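BH2092 protein (Bacillus halodurans, PDB 3NHV) is of unknown function but has a rhodanese-like domain, a family that includes sulfurtransferases. Local coordinates at residues I34-V39 against P51-I56. Numbering follows the deposited sequence.
Sequences IIVVDV and PTAISI
Val37 sets its two methyls against Ile54 of the outer strand and Ile56 just beyond it: CG1 meets Ile56 CB at 3.5 Å, while CG2 lies 4.0 Å from Ile54 CD1. A valine suits this place because its branches serve both neighbours. Ile54 holds CG1 between its backbone N and carbonyl carbon (chi1 57°), which carries CD1 across to CG2 of Ile35, 3.8 Å away. An alanine in place of Val37 would probably leave a gap beside Ile56 and free the end of Ile54 to shift. Ala53 is small enough for its CA to come within 4.6 Å of Val36 CA, with CB 3.6 Å from Val36 CG1. The parallel pairing runs from Ile54 N to Val36 O, from Asp38 N to Ile54 O, and from Ile56 N to Asp38 O, the last nearly straight at 171°. A water bridges the segments at Thr52, accepting from Val36 N and donating to Thr52 O. The carboxylate of Asp38 turns elsewhere, to a salt bridge with Arg40. Strand 34-38, helix 42-47 and strand 54-55 form a beta-alpha-beta unit, the helix packing Tyr45 on Asp38 and Ser55, while strand 74-78 pairs with the far edge of 34-38 and helix 20-28 touches Val36.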
loop_
_atom_site.group_PDB
_atom_site.type_symbol
_atom_site.label_atom_id
_atom_site.label_comp_id
_atom_site.label_asym_id
_atom_site.label_seq_id
_atom_site.Cartn_x
_atom_site.Cartn_y
_atom_site.Cartn_z
ATOM N N ILE B 34 18.007 -13.764 -7.396
ATOM C CA ILE B 34 16.806 -13.722 -6.568
ATOM C C ILE B 34 16.049 -15.044 -6.581
ATOM O O ILE B 34 16.196 -15.853 -7.494
ATOM C CB ILE B 34 15.817 -12.624 -7.028
ATOM C CG1 ILE B 34 15.330 -12.926 -8.444
ATOM C CG2 ILE B 34 16.477 -11.258 -6.945
ATOM C CD1 ILE B 34 14.381 -11.889 -9.010
ATOM N N ILE B 35 15.232 -15.252 -5.558
ATOM C CA ILE B 35 14.430 -16.452 -5.453
ATOM C C ILE B 35 13.018 -16.010 -5.118
ATOM O O ILE B 35 12.728 -15.639 -3.983
ATOM C CB ILE B 35 14.943 -17.380 -4.326
ATOM C CG1 ILE B 35 16.434 -17.668 -4.526
ATOM C CG2 ILE B 35 14.150 -18.686 -4.330
ATOM C CD1 ILE B 35 17.034 -18.557 -3.462
ATOM N N VAL B 36 12.141 -16.025 -6.111
ATOM C CA VAL B 36 10.766 -15.616 -5.889
ATOM C C VAL B 36 10.004 -16.707 -5.141
ATOM O O VAL B 36 9.889 -17.835 -5.621
ATOM C CB VAL B 36 10.054 -15.337 -7.222
ATOM C CG1 VAL B 36 8.701 -14.703 -6.953
ATOM C CG2 VAL B 36 10.923 -14.436 -8.096
ATOM N N VAL B 37 9.479 -16.361 -3.967
ATOM C CA VAL B 37 8.731 -17.301 -3.135
ATOM C C VAL B 37 7.270 -16.883 -2.938
ATOM O O VAL B 37 6.986 -15.805 -2.402
ATOM C CB VAL B 37 9.379 -17.443 -1.728
ATOM C CG1 VAL B 37 8.626 -18.488 -0.900
ATOM C CG2 VAL B 37 10.838 -17.822 -1.856
ATOM N N ASP B 38 6.350 -17.740 -3.378
ATOM C CA ASP B 38 4.913 -17.490 -3.225
ATOM C C ASP B 38 4.583 -17.997 -1.826
ATOM O O ASP B 38 4.755 -19.177 -1.533
ATOM C CB ASP B 38 4.112 -18.280 -4.264
ATOM C CG ASP B 38 2.646 -17.883 -4.302
ATOM O OD1 ASP B 38 2.052 -17.651 -3.227
ATOM O OD2 ASP B 38 2.081 -17.815 -5.415
ATOM N N VAL B 39 4.118 -17.096 -0.970
ATOM C CA VAL B 39 3.795 -17.406 0.418
ATOM C C VAL B 39 2.336 -17.777 0.670
ATOM O O VAL B 39 1.974 -18.165 1.782
ATOM C CB VAL B 39 4.149 -16.197 1.312
ATOM C CG1 VAL B 39 3.664 -16.415 2.720
ATOM C CG2 VAL B 39 5.653 -15.970 1.291
ATOM N N PRO B 51 5.848 -16.728 -12.727
ATOM C CA PRO B 51 6.916 -17.530 -13.321
ATOM C C PRO B 51 8.222 -17.509 -12.516
ATOM O O PRO B 51 8.629 -16.471 -11.998
ATOM C CB PRO B 51 7.067 -16.910 -14.706
ATOM C CG PRO B 51 5.656 -16.534 -15.041
ATOM C CD PRO B 51 5.165 -15.913 -13.748
ATOM N N THR B 52 8.865 -18.672 -12.433
ATOM C CA THR B 52 10.126 -18.879 -11.710
ATOM C C THR B 52 9.971 -18.843 -10.192
ATOM O O THR B 52 10.954 -18.778 -9.465
ATOM C CB THR B 52 11.219 -17.845 -12.107
ATOM O OG1 THR B 52 10.939 -16.579 -11.493
ATOM C CG2 THR B 52 11.279 -17.681 -13.622
ATOM N N ALA B 53 8.736 -18.915 -9.714
ATOM C CA ALA B 53 8.497 -18.866 -8.284
ATOM C C ALA B 53 8.202 -20.222 -7.653
ATOM O O ALA B 53 7.434 -21.022 -8.193
ATOM C CB ALA B 53 7.354 -17.910 -7.993
ATOM N N ILE B 54 8.805 -20.466 -6.493
ATOM C CA ILE B 54 8.598 -21.710 -5.762
ATOM C C ILE B 54 7.521 -21.504 -4.706
ATOM O O ILE B 54 7.334 -20.392 -4.217
ATOM C CB ILE B 54 9.870 -22.159 -5.041
ATOM C CG1 ILE B 54 10.347 -21.056 -4.099
ATOM C CG2 ILE B 54 10.949 -22.501 -6.056
ATOM C CD1 ILE B 54 11.621 -21.386 -3.383
ATOM N N SER B 55 6.823 -22.580 -4.353
ATOM C CA SER B 55 5.766 -22.514 -3.358
ATOM C C SER B 55 6.239 -22.848 -1.951
ATOM O O SER B 55 6.751 -23.934 -1.702
ATOM C CB SER B 55 4.628 -23.461 -3.726
ATOM O OG SER B 55 3.719 -23.588 -2.645
ATOM N N ILE B 56 6.062 -21.907 -1.032
ATOM C CA ILE B 56 6.449 -22.118 0.356
ATOM C C ILE B 56 5.473 -21.334 1.231
ATOM O O ILE B 56 5.769 -20.212 1.639
ATOM C CB ILE B 56 7.873 -21.591 0.645
ATOM C CG1 ILE B 56 8.883 -22.159 -0.361
ATOM C CG2 ILE B 56 8.263 -21.941 2.074
ATOM C CD1 ILE B 56 9.157 -23.648 -0.236
HETATM O O HOH W 1 12.967 -17.789 -8.166
#